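Local coordinates for succinylglutamate desuccinylase/aspartoacylase (PDB 3LWU), which is a putative zinc-dependent hydrolase of the succinylglutamate desuccinylase/aspartoacylase family, probably acting on ester bonds, at residues 125-134 and 149-158. Residues are numbered along the deposited sequence; the frame is centred on the assembly and turned at random.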
loop_
_atom_site.group_PDB
_atom_site.type_symbol
_atom_site.label_atom_id
_atom_site.label_comp_id
_atom_site.label_asym_id
_atom_site.label_seq_id
_atom_site.Cartn_x
_atom_site.Cartn_y
_atom_site.Cartn_z
ATOM N N PHE A 125 17.708 11.089 -17.144
ATOM C CA PHE A 125 17.560 12.119 -18.177
ATOM C C PHE A 125 18.315 11.769 -19.469
ATOM O O PHE A 125 19.520 11.511 -19.433
ATOM C CB PHE A 125 18.084 13.456 -17.650
ATOM C CG PHE A 125 18.043 14.574 -18.668
ATOM C CD1 PHE A 125 16.847 14.940 -19.260
ATOM C CD2 PHE A 125 19.195 15.286 -18.994
ATOM C CE1 PHE A 125 16.797 15.986 -20.169
ATOM C CE2 PHE A 125 19.143 16.319 -19.900
ATOM C CZ PHE A 125 17.936 16.664 -20.491
ATOM N N ASP A 126 17.588 11.801 -20.585
ATOM C CA ASP A 126 18.119 11.639 -21.947
ATOM C C ASP A 126 18.426 13.017 -22.502
ATOM O O ASP A 126 17.534 13.834 -22.672
ATOM C CB ASP A 126 17.030 10.980 -22.804
ATOM C CG ASP A 126 17.413 10.824 -24.291
ATOM O OD1 ASP A 126 18.523 11.211 -24.739
ATOM O OD2 ASP A 126 16.558 10.275 -25.021
ATOM N N HIS A 127 19.696 13.285 -22.785
ATOM C CA HIS A 127 20.109 14.631 -23.204
ATOM C C HIS A 127 19.658 15.043 -24.613
ATOM O O HIS A 127 19.607 16.241 -24.895
ATOM C CB HIS A 127 21.627 14.785 -23.088
ATOM C CG HIS A 127 22.143 14.683 -21.684
ATOM N ND1 HIS A 127 22.450 15.788 -20.918
ATOM C CD2 HIS A 127 22.414 13.605 -20.911
ATOM C CE1 HIS A 127 22.899 15.394 -19.738
ATOM N NE2 HIS A 127 22.880 14.076 -19.705
ATOM N N ASN A 128 19.339 14.079 -25.483
ATOM C CA ASN A 128 18.974 14.381 -26.896
ATOM C C ASN A 128 19.960 15.366 -27.537
ATOM O O ASN A 128 19.569 16.399 -28.063
ATOM C CB ASN A 128 17.531 14.931 -27.005
ATOM N N VAL A 129 21.251 15.055 -27.435
ATOM C CA VAL A 129 22.311 15.955 -27.909
ATOM C C VAL A 129 22.220 16.087 -29.422
ATOM O O VAL A 129 22.141 15.077 -30.110
ATOM C CB VAL A 129 23.729 15.402 -27.576
ATOM C CG1 VAL A 129 24.819 16.339 -28.127
ATOM C CG2 VAL A 129 23.905 15.154 -26.057
ATOM N N ASP A 130 22.242 17.309 -29.949
ATOM C CA ASP A 130 22.358 17.476 -31.387
ATOM C C ASP A 130 23.822 17.210 -31.710
ATOM O O ASP A 130 24.693 18.084 -31.568
ATOM C CB ASP A 130 21.926 18.860 -31.828
ATOM C CG ASP A 130 22.142 19.103 -33.317
ATOM O OD1 ASP A 130 22.710 18.252 -34.059
ATOM O OD2 ASP A 130 21.729 20.186 -33.743
ATOM N N ILE A 131 24.079 15.980 -32.134
ATOM C CA ILE A 131 25.434 15.459 -32.120
ATOM C C ILE A 131 26.247 16.006 -33.274
ATOM O O ILE A 131 27.407 16.312 -33.084
ATOM C CB ILE A 131 25.478 13.901 -32.088
ATOM C CG1 ILE A 131 26.924 13.427 -31.906
ATOM C CG2 ILE A 131 24.857 13.298 -33.364
ATOM C CD1 ILE A 131 27.611 14.011 -30.662
ATOM N N GLN A 132 25.620 16.153 -34.442
ATOM C CA GLN A 132 26.277 16.737 -35.624
ATOM C C GLN A 132 26.756 18.155 -35.301
ATOM O O GLN A 132 27.871 18.538 -35.626
ATOM C CB GLN A 132 25.334 16.812 -36.847
ATOM C CG GLN A 132 24.434 15.581 -37.133
ATOM C CD GLN A 132 23.277 15.909 -38.104
ATOM O OE1 GLN A 132 22.137 16.169 -37.679
ATOM N NE2 GLN A 132 23.573 15.914 -39.406
ATOM N N ASN A 133 25.887 18.924 -34.657
ATOM C CA ASN A 133 26.181 20.308 -34.323
ATOM C C ASN A 133 27.241 20.447 -33.233
ATOM O O ASN A 133 28.192 21.234 -33.375
ATOM C CB ASN A 133 24.902 21.006 -33.863
ATOM C CG ASN A 133 25.062 22.502 -33.799
ATOM O OD1 ASN A 133 24.910 23.186 -34.809
ATOM N ND2 ASN A 133 25.392 23.023 -32.614
ATOM N N TRP A 134 27.074 19.681 -32.149
ATOM C CA TRP A 134 27.976 19.769 -31.017
ATOM C C TRP A 134 29.393 19.429 -31.472
ATOM O O TRP A 134 30.367 20.140 -31.126
ATOM C CB TRP A 134 27.528 18.863 -29.826
ATOM C CG TRP A 134 28.362 19.160 -28.601
ATOM C CD1 TRP A 134 28.064 20.048 -27.599
ATOM C CD2 TRP A 134 29.665 18.627 -28.282
ATOM N NE1 TRP A 134 29.086 20.079 -26.674
ATOM C CE2 TRP A 134 30.076 19.220 -27.071
ATOM C CE3 TRP A 134 30.505 17.684 -28.889
ATOM C CZ2 TRP A 134 31.296 18.928 -26.480
ATOM C CZ3 TRP A 134 31.721 17.389 -28.288
ATOM C CH2 TRP A 134 32.106 18.011 -27.103
ATOM N N ALA A 149 35.249 18.502 -22.634
ATOM C CA ALA A 149 34.143 19.430 -22.951
ATOM C C ALA A 149 32.783 18.734 -22.909
ATOM O O ALA A 149 31.810 19.243 -22.342
ATOM C CB ALA A 149 34.338 20.077 -24.297
ATOM N N TYR A 150 32.729 17.553 -23.508
ATOM C CA TYR A 150 31.509 16.774 -23.576
ATOM C C TYR A 150 31.003 16.399 -22.198
ATOM O O TYR A 150 29.818 16.424 -21.982
ATOM C CB TYR A 150 31.730 15.504 -24.395
ATOM C CG TYR A 150 30.484 14.869 -24.968
ATOM C CD1 TYR A 150 29.783 15.489 -25.988
ATOM C CD2 TYR A 150 30.054 13.620 -24.551
ATOM C CE1 TYR A 150 28.636 14.910 -26.549
ATOM C CE2 TYR A 150 28.906 13.024 -25.110
ATOM C CZ TYR A 150 28.212 13.684 -26.102
ATOM O OH TYR A 150 27.118 13.127 -26.685
ATOM N N ARG A 151 31.893 16.043 -21.285
ATOM C CA ARG A 151 31.516 15.707 -19.918
ATOM C C ARG A 151 30.976 16.930 -19.179
ATOM O O ARG A 151 29.966 16.818 -18.465
ATOM C CB ARG A 151 32.689 15.073 -19.138
ATOM C CG ARG A 151 32.496 14.954 -17.644
ATOM C CD ARG A 151 33.616 14.117 -16.995
ATOM N NE ARG A 151 33.467 12.677 -17.288
ATOM C CZ ARG A 151 34.185 11.990 -18.189
ATOM N NH1 ARG A 151 35.134 12.582 -18.896
ATOM N NH2 ARG A 151 33.953 10.689 -18.384
ATOM N N SER A 152 31.636 18.080 -19.327
ATOM C CA SER A 152 31.109 19.323 -18.722
ATOM C C SER A 152 29.692 19.617 -19.164
ATOM O O SER A 152 28.891 20.074 -18.355
ATOM C CB SER A 152 31.934 20.541 -19.077
ATOM O OG SER A 152 33.276 20.289 -18.757
HETATM N N MSE A 153 29.405 19.378 -20.443
HETATM C CA MSE A 153 28.085 19.643 -20.993
HETATM C C MSE A 153 27.068 18.690 -20.402
HETATM O O MSE A 153 25.977 19.127 -20.025
HETATM C CB MSE A 153 28.070 19.537 -22.518
HETATM C CG MSE A 153 26.675 19.729 -23.116
HETATM SE SE MSE A 153 25.712 18.082 -23.387
HETATM C CE MSE A 153 26.936 17.248 -24.699
ATOM N N LEU A 154 27.413 17.396 -20.322
ATOM C CA LEU A 154 26.507 16.407 -19.721
ATOM C C LEU A 154 26.199 16.753 -18.252
ATOM O O LEU A 154 25.031 16.692 -17.862
ATOM C CB LEU A 154 27.015 14.950 -19.860
ATOM C CG LEU A 154 27.165 14.380 -21.296
ATOM C CD1 LEU A 154 27.871 13.037 -21.327
ATOM C CD2 LEU A 154 25.829 14.266 -22.038
ATOM N N VAL A 155 27.204 17.147 -17.467
ATOM C CA VAL A 155 26.962 17.563 -16.090
ATOM C C VAL A 155 26.059 18.815 -16.018
ATOM O O VAL A 155 25.051 18.805 -15.350
ATOM C CB VAL A 155 28.275 17.737 -15.288
ATOM C CG1 VAL A 155 27.992 18.135 -13.831
ATOM C CG2 VAL A 155 29.097 16.439 -15.318
ATOM N N GLU A 156 26.356 19.863 -16.773
ATOM C CA GLU A 156 25.591 21.127 -16.668
ATOM C C GLU A 156 24.129 21.018 -17.090
ATOM O O GLU A 156 23.251 21.614 -16.446
ATOM C CB GLU A 156 26.272 22.248 -17.469
ATOM C CG GLU A 156 27.633 22.614 -16.853
ATOM C CD GLU A 156 28.553 23.457 -17.725
ATOM O OE1 GLU A 156 28.106 24.006 -18.781
ATOM O OE2 GLU A 156 29.746 23.569 -17.327
ATOM N N THR A 157 23.879 20.294 -18.182
ATOM C CA THR A 157 22.527 20.181 -18.726
ATOM C C THR A 157 21.675 19.321 -17.795
ATOM O O THR A 157 20.458 19.504 -17.666
ATOM C CB THR A 157 22.516 19.573 -20.144
ATOM O OG1 THR A 157 23.240 18.343 -20.122
ATOM C CG2 THR A 157 23.136 20.543 -21.195
ATOM N N CYS A 158 22.334 18.383 -17.135
ATOM C CA CYS A 158 21.694 17.608 -16.095
ATOM C C CYS A 158 21.295 18.465 -14.883
ATOM O O CYS A 158 20.149 18.420 -14.408
ATOM C CB CYS A 158 22.669 16.534 -15.656
ATOM S SG CYS A 158 21.948 15.046 -15.428
#
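Phe125 lies nearest Cys158, His127 nearest Leu154 and Trp134 nearest Tyr150 by their CA atoms, so the two segments run in opposite directions. The CA atoms of His127 and Leu154 are 7.5 Å apart. Residues 125-130 form a loop with an Asx turn at Asp126; Asp130 then N-caps helix 131-138, its OD1 taking a weak bond from Asn133 N. The His127 ring is sandwiched: Leu154 CD2 sits over one face, 3.6 Å from the ring centroid, and Phe125 CD2 covers the opposite face. At the ring edge, His127 ND1 gives a weak, bent hydrogen bond to Thr157 OG1 (2.8 Å, 121°). Thr157 OG1 in turn donates to Met153 O, one turn back. Trp134 has CG anti to its N (chi1 -171°), and its indole reaches the start of the 149-158 segment. Tyr150 points its edge at the six-membered ring of Trp134, a T-shaped pair with centroids 4.8 Å apart and planes at 74°. The selenomethionine Met153 lays CE over the five-membered ring and meets Val129 CG2 tip to tip at 3.9 Å. An alanine replacing Trp134 would probably leave the Tyr150 edge and Met153 CE without their aromatic face. Tyr150 OH donates a hydrogen bond to Pro237 O of helix 230-247. That helix also packs on Ile131 and Leu154, while helix 170-182 touches His127 and Cys158, so the pair sits against these two helices, away from the zinc site.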